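Local coordinates for uncharacterized protein (Plasmodium falciparum, PDB 1ZSO) that is of unknown function but, as a member of a CXXC-motif protein family, may bind zinc, at residues Ile82-Val85 against Ser90-Tyr93; Asn37-Asp40 against Leu45-Asp48; Leu58-Pro61 against Thr66-Phe69; Phe117-Asn122 against Tyr157-Glu162. All coordinates share one frame; numbering follows the deposited sequence.

Interaction 1: Ile82-Val85 against Ser90-Tyr93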
# COMPACT_ATOMS: atom_id res chain seq x y z
N ILE B 82 8.84 -3.44 2.20
CA ILE B 82 8.84 -4.92 2.24
C ILE B 82 8.79 -5.48 0.83
O ILE B 82 8.04 -5.03 -0.01
CB ILE B 82 7.59 -5.48 2.93
CG1 ILE B 82 7.40 -4.85 4.29
CG2 ILE B 82 7.75 -6.99 3.04
CD1 ILE B 82 6.03 -5.09 4.87
N ASN B 83 9.61 -6.47 0.58
CA ASN B 83 9.55 -7.27 -0.65
C ASN B 83 9.48 -8.74 -0.27
O ASN B 83 10.33 -9.21 0.50
CB ASN B 83 10.80 -7.08 -1.51
CG ASN B 83 10.62 -6.06 -2.61
OD1 ASN B 83 9.67 -6.12 -3.40
ND2 ASN B 83 11.58 -5.16 -2.73
N PHE B 84 8.48 -9.44 -0.81
CA PHE B 84 8.45 -10.89 -0.86
C PHE B 84 9.63 -11.38 -1.67
O PHE B 84 9.95 -10.83 -2.73
CB PHE B 84 7.13 -11.38 -1.53
CG PHE B 84 7.06 -12.88 -1.75
CD1 PHE B 84 6.54 -13.69 -0.80
CD2 PHE B 84 7.50 -13.45 -2.93
CE1 PHE B 84 6.47 -15.04 -0.99
CE2 PHE B 84 7.46 -14.78 -3.13
CZ PHE B 84 6.95 -15.59 -2.17
N VAL B 85 10.29 -12.43 -1.17
CA VAL B 85 11.44 -12.98 -1.80
C VAL B 85 11.04 -14.29 -2.44
O VAL B 85 10.59 -15.21 -1.76
CB VAL B 85 12.58 -13.24 -0.77
CG1 VAL B 85 13.76 -13.93 -1.47
CG2 VAL B 85 13.05 -11.98 -0.11
N SER B 90 8.56 -21.98 -2.27
CA SER B 90 8.04 -21.07 -1.29
C SER B 90 6.54 -21.34 -1.19
O SER B 90 5.92 -21.88 -2.11
CB SER B 90 8.33 -19.62 -1.74
OG SER B 90 8.03 -18.63 -0.74
N CYS B 91 5.95 -21.00 -0.06
CA CYS B 91 4.52 -20.95 0.10
C CYS B 91 3.83 -22.28 -0.12
O CYS B 91 2.73 -22.29 -0.64
CB CYS B 91 3.91 -19.94 -0.86
SG CYS B 91 4.36 -18.25 -0.50
N SER B 92 4.47 -23.37 0.30
CA SER B 92 3.91 -24.71 0.21
C SER B 92 4.22 -25.47 1.51
O SER B 92 5.30 -25.35 2.06
CB SER B 92 4.50 -25.45 -1.01
OG SER B 92 3.71 -26.58 -1.37
N TYR B 93 3.25 -26.24 2.02
CA TYR B 93 3.42 -27.12 3.16
C TYR B 93 2.78 -28.45 2.80
O TYR B 93 1.64 -28.52 2.35
CB TYR B 93 2.75 -26.48 4.37
CG TYR B 93 3.01 -27.08 5.75
CD1 TYR B 93 4.15 -26.80 6.45
CD2 TYR B 93 2.04 -27.88 6.37
CE1 TYR B 93 4.35 -27.30 7.71
CE2 TYR B 93 2.23 -28.42 7.64
CZ TYR B 93 3.39 -28.14 8.30
OH TYR B 93 3.59 -28.66 9.58
O HOH W 1 9.83 -17.12 0.14

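Interaction 2: Asn37-Asp40 against Leu45-Asp48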
# COMPACT_ATOMS: atom_id res chain seq x y z
N ASN B 37 0.92 -6.99 11.18
CA ASN B 37 1.21 -5.84 11.97
C ASN B 37 2.71 -5.56 11.92
O ASN B 37 3.55 -6.45 12.12
CB ASN B 37 0.81 -6.02 13.42
CG ASN B 37 -0.67 -6.20 13.64
OD1 ASN B 37 -1.53 -5.81 12.84
ND2 ASN B 37 -0.98 -6.76 14.80
N ILE B 38 3.05 -4.30 11.65
CA ILE B 38 4.44 -3.86 11.57
C ILE B 38 4.80 -2.75 12.55
O ILE B 38 3.95 -2.12 13.18
CB ILE B 38 4.75 -3.39 10.16
CG1 ILE B 38 3.93 -2.13 9.85
CG2 ILE B 38 4.47 -4.57 9.16
CD1 ILE B 38 4.44 -1.29 8.67
N ARG B 39 6.11 -2.54 12.65
CA ARG B 39 6.68 -1.46 13.45
C ARG B 39 7.86 -0.81 12.71
O ARG B 39 8.58 -1.44 11.92
CB ARG B 39 7.16 -2.00 14.80
CG ARG B 39 7.49 -0.92 15.84
CD ARG B 39 8.43 -1.53 16.83
NE ARG B 39 9.10 -0.56 17.69
CZ ARG B 39 8.71 -0.30 18.94
NH1 ARG B 39 7.64 -0.90 19.45
NH2 ARG B 39 9.40 0.60 19.66
N ASP B 40 8.02 0.47 12.97
CA ASP B 40 9.17 1.20 12.49
C ASP B 40 10.42 0.64 13.19
O ASP B 40 10.47 0.50 14.41
CB ASP B 40 8.93 2.67 12.80
CG ASP B 40 9.99 3.58 12.26
OD1 ASP B 40 11.02 3.08 11.71
OD2 ASP B 40 9.81 4.81 12.44
N LEU B 45 6.70 3.97 16.37
CA LEU B 45 5.55 3.87 15.47
C LEU B 45 5.22 2.43 14.97
O LEU B 45 6.09 1.61 14.70
CB LEU B 45 5.76 4.80 14.28
CG LEU B 45 5.81 6.29 14.63
CD1 LEU B 45 6.18 7.11 13.41
CD2 LEU B 45 4.47 6.79 15.23
N THR B 46 3.94 2.15 14.88
CA THR B 46 3.43 0.85 14.46
C THR B 46 2.31 1.08 13.46
O THR B 46 1.72 2.14 13.40
CB THR B 46 2.88 0.05 15.65
OG1 THR B 46 1.82 0.78 16.27
CG2 THR B 46 3.92 -0.17 16.66
N ARG B 47 2.02 0.06 12.65
CA ARG B 47 0.89 0.09 11.73
C ARG B 47 0.26 -1.31 11.72
O ARG B 47 0.97 -2.29 11.48
CB ARG B 47 1.42 0.51 10.37
CG ARG B 47 0.40 0.74 9.31
CD ARG B 47 -0.20 2.16 9.39
NE ARG B 47 -0.74 2.53 8.08
CZ ARG B 47 -1.80 3.30 7.89
NH1 ARG B 47 -2.48 3.80 8.93
NH2 ARG B 47 -2.20 3.55 6.64
N ASP B 48 -1.03 -1.41 12.04
CA ASP B 48 -1.73 -2.70 12.06
C ASP B 48 -2.36 -3.01 10.73
O ASP B 48 -2.83 -2.12 10.03
CB ASP B 48 -2.87 -2.71 13.08
CG ASP B 48 -2.39 -2.69 14.51
OD1 ASP B 48 -1.15 -2.75 14.72
OD2 ASP B 48 -3.26 -2.58 15.43
O HOH W 2 1.97 -3.35 14.83

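Interaction 3: Leu58-Pro61 against Thr66-Phe69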
# COMPACT_ATOMS: atom_id res chain seq x y z
N LEU B 58 5.59 -1.18 -6.52
CA LEU B 58 5.75 0.20 -6.04
C LEU B 58 7.17 0.67 -6.31
O LEU B 58 8.13 0.06 -5.83
CB LEU B 58 5.49 0.32 -4.55
CG LEU B 58 4.34 -0.44 -3.89
CD1 LEU B 58 4.17 0.00 -2.43
CD2 LEU B 58 3.02 -0.26 -4.59
N GLU B 59 7.29 1.75 -7.07
CA GLU B 59 8.58 2.30 -7.44
C GLU B 59 9.11 3.09 -6.25
O GLU B 59 8.43 3.97 -5.76
CB GLU B 59 8.43 3.18 -8.67
CG GLU B 59 7.93 2.45 -9.90
CD GLU B 59 9.05 1.70 -10.67
OE1 GLU B 59 10.27 1.92 -10.40
OE2 GLU B 59 8.68 0.88 -11.57
N ILE B 60 10.31 2.75 -5.80
CA ILE B 60 10.96 3.42 -4.69
C ILE B 60 11.68 4.69 -5.14
O ILE B 60 12.44 4.69 -6.11
CB ILE B 60 11.97 2.49 -3.99
CG1 ILE B 60 11.30 1.18 -3.61
CG2 ILE B 60 12.61 3.19 -2.70
CD1 ILE B 60 12.27 0.08 -3.26
N PRO B 61 11.40 5.80 -4.46
CA PRO B 61 12.08 7.07 -4.76
C PRO B 61 13.59 7.01 -4.47
O PRO B 61 14.02 6.37 -3.52
CB PRO B 61 11.38 8.10 -3.87
CG PRO B 61 10.08 7.42 -3.45
CD PRO B 61 10.40 5.95 -3.39
N THR B 66 12.00 -1.70 -6.81
CA THR B 66 10.57 -1.64 -6.54
C THR B 66 10.27 -2.38 -5.24
O THR B 66 11.09 -3.13 -4.79
CB THR B 66 9.80 -2.29 -7.70
OG1 THR B 66 10.14 -3.68 -7.78
CG2 THR B 66 10.13 -1.61 -9.01
N ALA B 67 9.09 -2.17 -4.66
CA ALA B 67 8.65 -2.87 -3.46
C ALA B 67 7.19 -3.29 -3.58
O ALA B 67 6.43 -2.74 -4.38
CB ALA B 67 8.82 -2.02 -2.22
N ASN B 68 6.82 -4.29 -2.78
CA ASN B 68 5.46 -4.80 -2.69
C ASN B 68 4.65 -3.99 -1.67
O ASN B 68 3.43 -3.85 -1.80
CB ASN B 68 5.45 -6.26 -2.18
CG ASN B 68 6.01 -7.22 -3.16
OD1 ASN B 68 6.58 -8.22 -2.76
ND2 ASN B 68 5.85 -6.95 -4.46
N PHE B 69 5.37 -3.48 -0.66
CA PHE B 69 4.82 -2.56 0.34
C PHE B 69 5.83 -1.49 0.72
O PHE B 69 7.02 -1.77 0.90
CB PHE B 69 4.39 -3.29 1.62
CG PHE B 69 3.74 -2.39 2.64
CD1 PHE B 69 2.39 -2.07 2.54
CD2 PHE B 69 4.47 -1.81 3.66
CE1 PHE B 69 1.77 -1.18 3.50
CE2 PHE B 69 3.87 -0.97 4.58
CZ PHE B 69 2.49 -0.64 4.49

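Interaction 4: Phe117-Asn122 against Tyr157-Glu162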
# COMPACT_ATOMS: atom_id res chain seq x y z
N PHE B 117 1.78 -11.83 12.02
CA PHE B 117 1.27 -12.31 10.76
C PHE B 117 -0.17 -12.78 10.96
O PHE B 117 -0.53 -13.32 12.02
CB PHE B 117 2.13 -13.50 10.35
CG PHE B 117 1.60 -14.25 9.20
CD1 PHE B 117 1.41 -13.62 7.98
CD2 PHE B 117 1.28 -15.59 9.32
CE1 PHE B 117 0.90 -14.32 6.90
CE2 PHE B 117 0.77 -16.28 8.24
CZ PHE B 117 0.59 -15.66 7.03
N PHE B 118 -1.00 -12.53 9.97
CA PHE B 118 -2.38 -12.95 9.97
C PHE B 118 -2.69 -13.75 8.74
O PHE B 118 -2.84 -13.19 7.69
CB PHE B 118 -3.30 -11.75 10.04
CG PHE B 118 -3.10 -10.95 11.27
CD1 PHE B 118 -2.08 -10.01 11.33
CD2 PHE B 118 -3.88 -11.17 12.39
CE1 PHE B 118 -1.86 -9.28 12.50
CE2 PHE B 118 -3.68 -10.44 13.55
CZ PHE B 118 -2.64 -9.50 13.59
N PRO B 119 -2.85 -15.06 8.87
CA PRO B 119 -3.27 -15.85 7.73
C PRO B 119 -4.61 -15.36 7.23
O PRO B 119 -5.46 -14.95 8.04
CB PRO B 119 -3.39 -17.28 8.28
CG PRO B 119 -3.33 -17.17 9.73
CD PRO B 119 -2.66 -15.87 10.08
N SER B 120 -4.77 -15.37 5.92
CA SER B 120 -5.95 -14.81 5.32
C SER B 120 -6.82 -15.97 4.88
O SER B 120 -6.70 -17.06 5.40
CB SER B 120 -5.58 -13.85 4.17
OG SER B 120 -4.92 -14.54 3.11
N ASN B 121 -7.73 -15.73 3.94
CA ASN B 121 -8.57 -16.82 3.46
C ASN B 121 -8.48 -17.00 1.96
O ASN B 121 -9.48 -17.24 1.31
CB ASN B 121 -10.02 -16.64 3.93
CG ASN B 121 -10.35 -15.21 4.27
OD1 ASN B 121 -10.42 -14.85 5.46
ND2 ASN B 121 -10.51 -14.37 3.24
N ASN B 122 -7.28 -16.85 1.42
CA ASN B 122 -7.07 -17.23 0.03
C ASN B 122 -6.07 -18.38 -0.06
O ASN B 122 -5.28 -18.44 -0.99
CB ASN B 122 -6.59 -16.09 -0.94
CG ASN B 122 -6.69 -14.66 -0.39
OD1 ASN B 122 -6.01 -14.28 0.57
ND2 ASN B 122 -7.44 -13.84 -1.09
N TYR B 157 -5.49 -28.49 10.99
CA TYR B 157 -5.77 -28.23 12.39
C TYR B 157 -4.59 -27.56 13.05
O TYR B 157 -3.43 -27.79 12.70
CB TYR B 157 -6.02 -29.56 13.12
CG TYR B 157 -7.26 -30.30 12.69
CD1 TYR B 157 -8.42 -30.21 13.45
CD2 TYR B 157 -7.27 -31.09 11.54
CE1 TYR B 157 -9.57 -30.87 13.07
CE2 TYR B 157 -8.45 -31.76 11.13
CZ TYR B 157 -9.58 -31.64 11.90
OH TYR B 157 -10.76 -32.32 11.56
N ASN B 158 -4.93 -26.77 14.06
CA ASN B 158 -4.00 -26.16 14.95
C ASN B 158 -2.92 -25.50 14.13
O ASN B 158 -1.75 -25.85 14.26
CB ASN B 158 -3.44 -27.20 15.93
CG ASN B 158 -2.56 -26.58 17.05
OD1 ASN B 158 -2.61 -25.38 17.28
ND2 ASN B 158 -1.79 -27.42 17.74
N LEU B 159 -3.31 -24.58 13.26
CA LEU B 159 -2.32 -23.86 12.43
C LEU B 159 -1.56 -22.92 13.35
O LEU B 159 -2.17 -22.18 14.14
CB LEU B 159 -2.98 -23.11 11.25
CG LEU B 159 -2.08 -22.11 10.50
CD1 LEU B 159 -0.97 -22.81 9.66
CD2 LEU B 159 -2.88 -21.12 9.68
N GLU B 160 -0.24 -23.02 13.30
CA GLU B 160 0.66 -22.24 14.12
C GLU B 160 1.67 -21.56 13.19
O GLU B 160 1.97 -22.05 12.09
CB GLU B 160 1.40 -23.12 15.11
CG GLU B 160 0.57 -23.71 16.25
CD GLU B 160 1.43 -24.52 17.24
OE1 GLU B 160 1.87 -23.93 18.25
OE2 GLU B 160 1.68 -25.74 17.01
N TYR B 161 2.16 -20.40 13.61
CA TYR B 161 3.10 -19.70 12.78
C TYR B 161 4.00 -18.80 13.62
O TYR B 161 3.72 -18.52 14.81
CB TYR B 161 2.35 -18.89 11.69
CG TYR B 161 1.09 -18.24 12.22
CD1 TYR B 161 1.13 -17.02 12.89
CD2 TYR B 161 -0.12 -18.87 12.05
CE1 TYR B 161 -0.04 -16.45 13.38
CE2 TYR B 161 -1.29 -18.31 12.53
CZ TYR B 161 -1.25 -17.11 13.19
OH TYR B 161 -2.45 -16.61 13.65
N GLU B 162 5.09 -18.37 13.02
CA GLU B 162 5.89 -17.35 13.65
C GLU B 162 6.60 -16.53 12.59
O GLU B 162 6.76 -16.98 11.45
CB GLU B 162 6.83 -17.94 14.70
CG GLU B 162 7.94 -18.83 14.19
CD GLU B 162 8.72 -19.49 15.33
OE1 GLU B 162 9.95 -19.32 15.40
OE2 GLU B 162 8.09 -20.17 16.17

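Interaction 1: Ile82-Val85 against Ser90-Tyr93
S90 OG is the polar atom on which this contact turns, lying 3.5 Å from F84 CZ while a water lies between it and the backbone of V85. The water donates to V85 O at 2.8 Å; its approach to S90 OG, 2.5 Å, is short enough to be taken with caution. A weak hydrogen bond to F104 O gives the hydroxyl a second partner. A small hydroxyl suits this place, since it can meet water and carbonyl while its flank rests against a phenyl ring.

The ring of F84 points toward S90 and C91 because its CG lies opposite the backbone N (chi1 175°), which sends CE1 and CZ to the second segment. C91 SG approaches F84 CE1 at 3.9 Å and stands 5.0 Å from the ring centroid, 74° off the normal, an oblique approach. Sulfur is bulky and polarisable, so it packs well against the ring even without a hydrogen bond. The backbone at C91 has left-handed helical angles, a kink just before the chain enters strand 92-94, and its side chain also touches C28. The backbone N of F84 is bonded to N68 OD1, and its side chain also packs on A105 and K54.

The pairing is a Cys sulfur-aromatic contact, placed where strand 80-85 of the six-stranded antiparallel sheet comes near strand 92-94 of the four-stranded one.

Interaction 2: Asn37-Asp40 against Leu45-Asp48
I38 and R47 form a hydrogen-bonded antiparallel pair: I38 N donates to R47 O at 2.9 Å and R47 N to I38 O at 3.0 Å. The second donor stands 41° out of the carbonyl plane, and I38 O also accepts from a water at 2.9 Å that donates to D48 OD1. Nearer the turn, D40 N gives its hydrogen to L45 O at 2.8 Å.

The side chain of D40 is spent on the turn: OD1 takes T42 N, an Asx turn, and OD2 meets S43 OG. Asparagine suits position 37 because its amide can accept and donate at once. OD1 bonds N49 N, ND2 bonds D116 OD2, and the amide stacks on the D48 carboxylate with their planes 29° apart. On the face of I38 and R47, I38 CG1 runs alongside R47 CB at 3.7 Å. R47 then bends at chi2 (83°) and reaches the second subunit, where NH1 bonds D48 O of that chain. On the opposite face R39 CG lies 3.7 Å from T46 CG2.

I38 N, R47 N and D40 N thus find carbonyls across the hairpin and L45 N finds S43 OG, while R47 suggests an edge that also serves the interface.

Interaction 3: Leu58-Pro61 against Thr66-Phe69
L58 and A67 form the hydrogen-bonded pair of a very short antiparallel hairpin, followed by the non-hydrogen-bonded pair E59 and T66. L58 N donates to A67 O at 2.8 Å and A67 N returns to L58 O at 2.7 Å. Both donors lie in the carbonyl plane, although the N-H of L58 is bent to 141° at its hydrogen. Tight packing accompanies this, for T66 CA comes within 3.1 Å of L58 O in a CA-H...O contact.

The side chain of L58 presses against the same carbonyl that its backbone uses. A first torsion of -41°, twisted from the staggered value, puts L58 CG only 3.1 Å from A67 O. Beyond it, L58 CD1 reaches F69 CA at 3.8 Å. Leucine suits the place because CB and CG rest against the A67 carbonyl and the CD1 branch extends to F69, while A67 is small enough to let I60 come in. I60 CD1 lies 3.7 Å from T66 C and 4.2 Å from A67 CB, one methyl covering peptide and side chain. On the face of E59 and T66 the side chains run alongside, E59 OE1 lying 3.8 Å from the methyl T66 CG2.

After A67 the chain leaves its partner: N68 and F69 form a classic beta bulge opposite I82. N68 binds D56 O through ND2 and F84 N through OD1, while L58 and I60 pack on M70. The hairpin leads into strand 69-71, the edge of the six-stranded sheet, and touches T81 of strand 80-85 through I60 and A67, while L58 and P61 touch the second subunit.

Interaction 4: Phe117-Asn122 against Tyr157-Glu162
Y161 reaches across to F117 and P119 with most of its ring, and the path starts at CB. A first torsion of 40° tucks CG over its own backbone, directing the ring at F117 and P119. The near end of the ring meets F117 first, Y161 CD1 lying 3.8 Å from F117 CD2. Here the edge of the phenylalanine points at the face of the tyrosine, a T-shaped pair with centroids 5.5 Å apart and planes at 90°. One bond farther, Y161 CE1 touches the carbonyl oxygen F117 O at 3.4 Å, while across the ring Y161 CE2 packs on P119 CG at 3.6 Å. Y161 CZ then comes to P119 CD at 3.6 Å, an oblique approach by the proline ring, and the tip oxygen OH passes the same CD before bonding Q141 OE1.

Proline suits this place: it is compact and rigid, and P119 N sits 3.8 Å above one face of the F117 ring, toward the rim, while P119 CG meets L159 CD2 at 4.0 Å. L159 points the other way as it passes the proline ring and also packs on A18 and L138.

No hydrogen bond crosses between the two segments, so dispersion and ring electrostatics carry the contact. The phenol OH of Y161 is bonded to Q141 OE1, which probably eases the packing of its ring against F117 and P119.

How the interactions relate
From the N terminus the four contacts follow one another in series; none nests in or crosses another. Interaction 2 closes first, pairing strands 34-40 and 46-52 around the loop between them. Interaction 3 closes the next hairpin, and its F69 ring touches I38 of interaction 2. Interaction 1 then bridges the loop between strands 80-85 and 92-94, its first segment hydrogen-bonded to interaction 3 through I82 and N83. Interaction 4 spans the longest interval, tying the loop after strand 112-117 to strand 152-163 of the six-stranded sheet, with F118 packed on N37 of interaction 2. Interactions 2, 3 and 4 also touch the second subunit.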